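Local coordinates for Ras GTPase-activating-like protein IQGAP2 (Homo sapiens, PDB 5CJP) that probably serves as a scaffold whose RasGAP-related domain binds GTP-loaded Rho-family GTPases such as Cdc42 instead of speeding their GTP hydrolysis, at residues V229-L232 with L233-Y237; V273-H276 with A277-N280; L202-I205 with A206-K210. All coordinates share one frame; numbering follows the deposited sequence.

In the fold
Along the chain from the N terminus the order is interaction 3, interaction 1, interaction 2. Each is local, within a turn or so of one helix, and closes no long loop. They follow in series, with no nesting or crossing. Interaction 3 lies on helix 200-216 and interaction 1 on the next helix, 222-243; L202, A206 and K210 pack against Y237, L233, L232 and V229. Interaction 2 ends helix 261-278, and its L274, Q275 and A278 meet Y234 and Y235 of interaction 1. Interactions 2 and 3 do not touch, their nearest atoms being about 12 Å apart. Helix 222-243 therefore joins the other two within the GTPase-activator domain.

Interaction 1 of 3, residues V229-L232 with L233-Y237; sequences VGNL and LYYRY
G230 and N231 meet Y234, Y235 and R236 where the hydrogen-bond spacing of helix 222-243 changes. The N-H of L233 bonds to V229 O at 3.1 Å, almost straight at 176°. One residue on, G230 O accepts Y234 N at 2.8 Å, with the donor above the carbonyl plane. The same oxygen takes a second, weak bond from Y235 N at 3.5 Å. The next two carbonyls then reach five residues ahead. N231 O accepts R236 N at 2.8 Å, and L232 O accepts Y237 N at 3.0 Å. All five N-H groups from L233 to Y237 thus have an acceptor inside the helix, that of Y235 weakly.

V229 and L233 lie side by side, with V229 CG1 3.9 Å from L233 CD1. N231 has CG anti to its backbone N (chi1 170°), which brings OD1 to 3.9 Å from Y235 CD2. The amide and ring planes are 21° apart.

The hydroxyls of Y234 and Y235 find partners beyond this stretch. Y234 OH makes a weak hydrogen bond to N239. Y235 OH bonds to the backbone of another protein chain. An aromatic side chain there bonds to Y235 O, and Y235 stacks on an aromatic ring of that chain. Y237 O accepts R102 NH2. The step from i+4 to i+5 bonding marks a pi-type turn within an alpha-helix, here at the binding surface for that partner protein.

Interaction 2 of 3, residues V273-H276 with A277-N280; sequences VLQH and AASN
V273 and L274 pair with A277 and A278 in the last turn of helix 261-278, which a Schellman motif brings to an end. The packed side is mostly apolar. The small A277 and A278 side chains pack on T300 and F304 of helix 294-311. V273 and L274 are buried against helix 167-193, and L274 also meets Y234. Q275 belongs to this side too: it touches Y235, and its NE2 bonds to the backbone of another protein chain. In the backbone, A277 N bonds to V273 O at 3.1 Å, and A278 N bonds to L274 O at 2.8 Å.

The side with H276, S279 and N280 is partly exposed. Here the chain leaves the helix at S279, and N280 takes a positive phi of 51°. N280 N bonds to A277 O at 3.0 Å, while K281 N closes the motif on H276 O. H276 ND1 bonds to K281 O, and its ring meets F283 edge-to-face.

The S279 backbone N bonds to Q275 O at 2.8 Å and more weakly to H276 O. A chi1 of 57° brings the S279 hydroxyl near both oxygens. Its one proton can serve either, with OG 2.9 Å from Q275 O and 3.3 Å from H276 O.

Interaction 3 of 3, residues L202-I205 with A206-K210; sequences LRYI and AKVLK
I205 O accepts the N-H of L209 at 2.6 Å, the shortest of four successive backbone bonds in this part of helix 200-216. A206 N to L202 O, K207 N to R203 O and V208 N to Y204 O complete the run. Each spans four residues. The bond from V208 N to Y204 O is 2.8 Å long and nearly straight, at 169°.

The main side-chain contact joins Y204 and V208, one turn apart. V208 CG2 lies over one face of the Y204 ring, offset toward the rim. It is 3.9 Å from the ring centroid and 26° off the ring normal, a CH-pi contact. The nearest ring atom is Y204 CZ, 3.5 Å from V208 CG2, so the methyl sits nearer the hydroxyl end of the ring. The first torsion of Y204 (chi1 174°) places CG anti to the backbone N and swings the ring forward along the helix, where the valine methyl meets it. K207 CD approaches the same ring obliquely, at 4.5 Å from Y204 CD1.

The polar ends are held by the end of helix 294-311 and the residues just after it. Y204 OH bonds to one carboxylate oxygen of E316, and K207 NZ makes a salt bridge to the other. The K207 chain is fully extended to reach it, and NZ also bonds to V314 O. R203 uses NE on A311 O and NH2 on E310 O, the last carbonyls of helix 294-311.

I205 packs against helices 58-79 and 92-102, while L202 and A206 pack against helix 222-243. This is an i/i+4 CH-pi pair along an amphipathic alpha-helix, set in the helical bundle of a RasGAP-related domain.

Interaction 1 of 3, residues V229-L232 with L233-Y237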
loop_
_atom_site.group_PDB
_atom_site.type_symbol
_atom_site.label_atom_id
_atom_site.label_comp_id
_atom_site.label_asym_id
_atom_site.label_seq_id
_atom_site.Cartn_x
_atom_site.Cartn_y
_atom_site.Cartn_z
ATOM N N VAL E 229 -36.610 14.476 7.919
ATOM C CA VAL E 229 -35.419 14.383 8.751
ATOM C C VAL E 229 -35.203 12.964 9.228
ATOM O O VAL E 229 -34.068 12.512 9.359
ATOM C CB VAL E 229 -35.520 15.279 9.977
ATOM C CG1 VAL E 229 -34.454 14.888 10.999
ATOM C CG2 VAL E 229 -35.325 16.732 9.556
ATOM N N GLY E 230 -36.290 12.255 9.497
ATOM C CA GLY E 230 -36.159 10.887 9.950
ATOM C C GLY E 230 -35.723 9.971 8.825
ATOM O O GLY E 230 -35.154 8.918 9.068
ATOM N N ASN E 231 -36.012 10.369 7.589
ATOM C CA ASN E 231 -35.639 9.595 6.417
ATOM C C ASN E 231 -34.125 9.603 6.309
ATOM O O ASN E 231 -33.516 8.588 6.017
ATOM C CB ASN E 231 -36.233 10.214 5.156
ATOM C CG ASN E 231 -35.683 9.587 3.884
ATOM O OD1 ASN E 231 -36.003 8.449 3.548
ATOM N ND2 ASN E 231 -34.831 10.326 3.183
ATOM N N LEU E 232 -33.528 10.764 6.555
ATOM C CA LEU E 232 -32.079 10.924 6.501
ATOM C C LEU E 232 -31.376 10.180 7.630
ATOM O O LEU E 232 -30.492 9.361 7.394
ATOM C CB LEU E 232 -31.707 12.409 6.587
ATOM C CG LEU E 232 -30.233 12.754 6.880
ATOM C CD1 LEU E 232 -29.320 12.235 5.755
ATOM C CD2 LEU E 232 -30.094 14.264 7.024
ATOM N N LEU E 233 -31.780 10.478 8.858
ATOM C CA LEU E 233 -31.169 9.887 10.041
ATOM C C LEU E 233 -31.445 8.415 10.232
ATOM O O LEU E 233 -30.555 7.664 10.638
ATOM C CB LEU E 233 -31.615 10.647 11.282
ATOM C CG LEU E 233 -31.248 12.125 11.282
ATOM C CD1 LEU E 233 -31.677 12.729 12.597
ATOM C CD2 LEU E 233 -29.740 12.295 11.081
ATOM N N TYR E 234 -32.668 7.994 9.937
ATOM C CA TYR E 234 -33.009 6.602 10.123
ATOM C C TYR E 234 -32.973 5.685 8.908
ATOM O O TYR E 234 -32.119 4.810 8.821
ATOM C CB TYR E 234 -34.380 6.453 10.809
ATOM C CG TYR E 234 -34.563 5.041 11.286
ATOM C CD1 TYR E 234 -33.773 4.539 12.311
ATOM C CD2 TYR E 234 -35.358 4.146 10.576
ATOM C CE1 TYR E 234 -33.744 3.168 12.608
ATOM C CE2 TYR E 234 -35.334 2.778 10.863
ATOM C CZ TYR E 234 -34.517 2.301 11.873
ATOM O OH TYR E 234 -34.423 0.950 12.101
ATOM N N TYR E 235 -33.907 5.856 7.984
ATOM C CA TYR E 235 -33.970 4.973 6.821
ATOM C C TYR E 235 -32.706 4.976 5.982
ATOM O O TYR E 235 -32.298 3.958 5.450
ATOM C CB TYR E 235 -35.157 5.348 5.926
ATOM C CG TYR E 235 -35.404 4.361 4.809
ATOM C CD1 TYR E 235 -35.992 3.127 5.066
ATOM C CD2 TYR E 235 -35.014 4.644 3.503
ATOM C CE1 TYR E 235 -36.189 2.203 4.063
ATOM C CE2 TYR E 235 -35.203 3.728 2.480
ATOM C CZ TYR E 235 -35.793 2.505 2.763
ATOM O OH TYR E 235 -35.985 1.580 1.754
ATOM N N ARG E 236 -32.083 6.137 5.867
ATOM C CA ARG E 236 -30.891 6.273 5.067
ATOM C C ARG E 236 -29.578 6.023 5.820
ATOM O O ARG E 236 -28.721 5.269 5.346
ATOM C CB ARG E 236 -30.899 7.663 4.419
ATOM C CG ARG E 236 -31.139 7.647 2.908
ATOM C CD ARG E 236 -29.885 7.061 2.244
ATOM N NE ARG E 236 -29.702 7.352 0.818
ATOM C CZ ARG E 236 -30.114 8.452 0.199
ATOM N NH1 ARG E 236 -30.772 9.402 0.851
ATOM N NH2 ARG E 236 -29.815 8.623 -1.078
ATOM N N TYR E 237 -29.429 6.617 7.003
ATOM C CA TYR E 237 -28.194 6.480 7.764
ATOM C C TYR E 237 -27.944 5.193 8.541
ATOM O O TYR E 237 -26.959 4.504 8.296
ATOM C CB TYR E 237 -28.048 7.675 8.711
ATOM C CG TYR E 237 -26.790 7.657 9.557
ATOM C CD1 TYR E 237 -25.522 7.527 8.965
ATOM C CD2 TYR E 237 -26.863 7.807 10.950
ATOM C CE1 TYR E 237 -24.363 7.550 9.737
ATOM C CE2 TYR E 237 -25.703 7.832 11.738
ATOM C CZ TYR E 237 -24.457 7.704 11.126
ATOM O OH TYR E 237 -23.303 7.724 11.899
#

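Interaction 2 of 3, residues V273-H276 with A277-N280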
loop_
_atom_site.group_PDB
_atom_site.type_symbol
_atom_site.label_atom_id
_atom_site.label_comp_id
_atom_site.label_asym_id
_atom_site.label_seq_id
_atom_site.Cartn_x
_atom_site.Cartn_y
_atom_site.Cartn_z
ATOM N N VAL E 273 -40.146 -3.077 11.321
ATOM C CA VAL E 273 -40.921 -2.490 12.409
ATOM C C VAL E 273 -40.470 -1.064 12.696
ATOM O O VAL E 273 -41.294 -0.166 12.836
ATOM C CB VAL E 273 -40.804 -3.301 13.704
ATOM C CG1 VAL E 273 -41.506 -2.559 14.832
ATOM C CG2 VAL E 273 -41.430 -4.663 13.514
ATOM N N LEU E 274 -39.161 -0.844 12.780
ATOM C CA LEU E 274 -38.662 0.493 13.058
ATOM C C LEU E 274 -38.946 1.511 11.941
ATOM O O LEU E 274 -39.189 2.687 12.233
ATOM C CB LEU E 274 -37.164 0.445 13.404
ATOM C CG LEU E 274 -36.773 -0.158 14.771
ATOM C CD1 LEU E 274 -35.269 -0.034 14.986
ATOM C CD2 LEU E 274 -37.502 0.555 15.892
ATOM N N GLN E 275 -38.931 1.076 10.676
ATOM C CA GLN E 275 -39.228 1.981 9.561
ATOM C C GLN E 275 -40.632 2.498 9.796
ATOM O O GLN E 275 -40.852 3.694 9.914
ATOM C CB GLN E 275 -39.228 1.250 8.229
ATOM C CG GLN E 275 -38.557 1.964 7.051
ATOM C CD GLN E 275 -38.835 3.464 6.929
ATOM O OE1 GLN E 275 -38.462 4.229 7.805
ATOM N NE2 GLN E 275 -39.464 3.884 5.826
ATOM N N HIS E 276 -41.576 1.567 9.878
ATOM C CA HIS E 276 -42.978 1.901 10.112
ATOM C C HIS E 276 -43.171 2.882 11.256
ATOM O O HIS E 276 -43.927 3.848 11.126
ATOM C CB HIS E 276 -43.776 0.631 10.383
ATOM C CG HIS E 276 -44.092 -0.143 9.146
ATOM N ND1 HIS E 276 -45.277 0.004 8.456
ATOM C CD2 HIS E 276 -43.354 -1.034 8.440
ATOM C CE1 HIS E 276 -45.255 -0.761 7.381
ATOM N NE2 HIS E 276 -44.101 -1.401 7.348
ATOM N N ALA E 277 -42.488 2.635 12.371
ATOM C CA ALA E 277 -42.590 3.514 13.527
ATOM C C ALA E 277 -42.061 4.894 13.181
ATOM O O ALA E 277 -42.721 5.893 13.440
ATOM C CB ALA E 277 -41.820 2.943 14.683
ATOM N N ALA E 278 -40.877 4.952 12.580
ATOM C CA ALA E 278 -40.282 6.237 12.227
ATOM C C ALA E 278 -41.141 7.009 11.236
ATOM O O ALA E 278 -41.147 8.240 11.233
ATOM C CB ALA E 278 -38.897 6.031 11.657
ATOM N N SER E 279 -41.879 6.282 10.403
ATOM C CA SER E 279 -42.727 6.913 9.408
ATOM C C SER E 279 -44.192 6.970 9.826
ATOM O O SER E 279 -45.059 7.296 9.019
ATOM C CB SER E 279 -42.581 6.186 8.066
ATOM O OG SER E 279 -42.885 4.811 8.184
ATOM N N ASN E 280 -44.454 6.669 11.096
ATOM C CA ASN E 280 -45.808 6.673 11.660
ATOM C C ASN E 280 -46.814 5.859 10.831
ATOM O O ASN E 280 -47.922 6.318 10.555
ATOM C CB ASN E 280 -46.316 8.109 11.805
ATOM C CG ASN E 280 -47.452 8.231 12.818
ATOM O OD1 ASN E 280 -47.969 7.231 13.321
ATOM N ND2 ASN E 280 -47.836 9.462 13.128
#

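Interaction 3 of 3, residues L202-I205 with A206-K210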
loop_
_atom_site.group_PDB
_atom_site.type_symbol
_atom_site.label_atom_id
_atom_site.label_comp_id
_atom_site.label_asym_id
_atom_site.label_seq_id
_atom_site.Cartn_x
_atom_site.Cartn_y
_atom_site.Cartn_z
ATOM N N LEU E 202 -23.563 15.362 10.567
ATOM C CA LEU E 202 -24.801 14.730 10.156
ATOM C C LEU E 202 -26.004 15.465 10.770
ATOM O O LEU E 202 -27.027 15.686 10.102
ATOM C CB LEU E 202 -24.816 13.269 10.607
ATOM C CG LEU E 202 -26.095 12.503 10.298
ATOM C CD1 LEU E 202 -26.465 12.744 8.861
ATOM C CD2 LEU E 202 -25.917 11.005 10.584
ATOM N N ARG E 203 -25.892 15.828 12.044
ATOM C CA ARG E 203 -26.979 16.520 12.725
ATOM C C ARG E 203 -27.176 17.876 12.088
ATOM O O ARG E 203 -28.304 18.360 11.953
ATOM C CB ARG E 203 -26.682 16.711 14.227
ATOM C CG ARG E 203 -26.850 15.464 15.080
ATOM C CD ARG E 203 -26.673 15.752 16.567
ATOM N NE ARG E 203 -27.801 16.461 17.177
ATOM C CZ ARG E 203 -27.885 16.754 18.476
ATOM N NH1 ARG E 203 -26.913 16.399 19.297
ATOM N NH2 ARG E 203 -28.941 17.393 18.966
ATOM N N TYR E 204 -26.071 18.489 11.688
ATOM C CA TYR E 204 -26.144 19.808 11.088
ATOM C C TYR E 204 -26.850 19.795 9.735
ATOM O O TYR E 204 -27.651 20.676 9.445
ATOM C CB TYR E 204 -24.747 20.401 10.953
ATOM C CG TYR E 204 -24.741 21.697 10.205
ATOM C CD1 TYR E 204 -25.459 22.799 10.673
ATOM C CD2 TYR E 204 -24.075 21.811 8.987
ATOM C CE1 TYR E 204 -25.519 23.989 9.937
ATOM C CE2 TYR E 204 -24.127 22.986 8.247
ATOM C CZ TYR E 204 -24.854 24.070 8.721
ATOM O OH TYR E 204 -24.920 25.214 7.959
ATOM N N ILE E 205 -26.560 18.800 8.911
ATOM C CA ILE E 205 -27.208 18.737 7.616
ATOM C C ILE E 205 -28.703 18.445 7.780
ATOM O O ILE E 205 -29.526 18.924 6.998
ATOM C CB ILE E 205 -26.541 17.687 6.717
ATOM C CG1 ILE E 205 -25.132 18.166 6.336
ATOM C CG2 ILE E 205 -27.365 17.460 5.468
ATOM C CD1 ILE E 205 -25.097 19.428 5.550
ATOM N N ALA E 206 -29.058 17.667 8.797
ATOM C CA ALA E 206 -30.459 17.372 9.060
ATOM C C ALA E 206 -31.110 18.713 9.376
ATOM O O ALA E 206 -32.222 19.000 8.936
ATOM C CB ALA E 206 -30.600 16.430 10.244
ATOM N N LYS E 207 -30.403 19.542 10.139
ATOM C CA LYS E 207 -30.905 20.868 10.479
ATOM C C LYS E 207 -31.076 21.700 9.212
ATOM O O LYS E 207 -32.138 22.253 8.967
ATOM C CB LYS E 207 -29.943 21.570 11.430
ATOM C CG LYS E 207 -30.294 23.019 11.684
ATOM C CD LYS E 207 -29.365 23.591 12.725
ATOM C CE LYS E 207 -29.412 25.090 12.736
ATOM N NZ LYS E 207 -28.513 25.578 13.788
ATOM N N VAL E 208 -30.021 21.790 8.408
ATOM C CA VAL E 208 -30.082 22.528 7.151
ATOM C C VAL E 208 -31.235 22.015 6.309
ATOM O O VAL E 208 -32.022 22.790 5.775
ATOM C CB VAL E 208 -28.812 22.339 6.318
ATOM C CG1 VAL E 208 -29.093 22.711 4.858
ATOM C CG2 VAL E 208 -27.691 23.187 6.890
ATOM N N LEU E 209 -31.309 20.698 6.176
ATOM C CA LEU E 209 -32.353 20.065 5.400
ATOM C C LEU E 209 -33.732 20.523 5.862
ATOM O O LEU E 209 -34.521 21.028 5.065
ATOM C CB LEU E 209 -32.229 18.542 5.515
ATOM C CG LEU E 209 -33.390 17.685 5.015
ATOM C CD1 LEU E 209 -33.756 18.101 3.623
ATOM C CD2 LEU E 209 -33.008 16.212 5.055
ATOM N N LYS E 210 -34.023 20.337 7.144
ATOM C CA LYS E 210 -35.309 20.734 7.700
ATOM C C LYS E 210 -35.630 22.217 7.515
ATOM O O LYS E 210 -36.681 22.563 6.995
ATOM C CB LYS E 210 -35.363 20.371 9.192
ATOM C CG LYS E 210 -36.549 20.947 9.952
ATOM C CD LYS E 210 -36.987 20.018 11.073
ATOM C CE LYS E 210 -37.206 20.754 12.382
ATOM N NZ LYS E 210 -35.906 21.108 13.013
#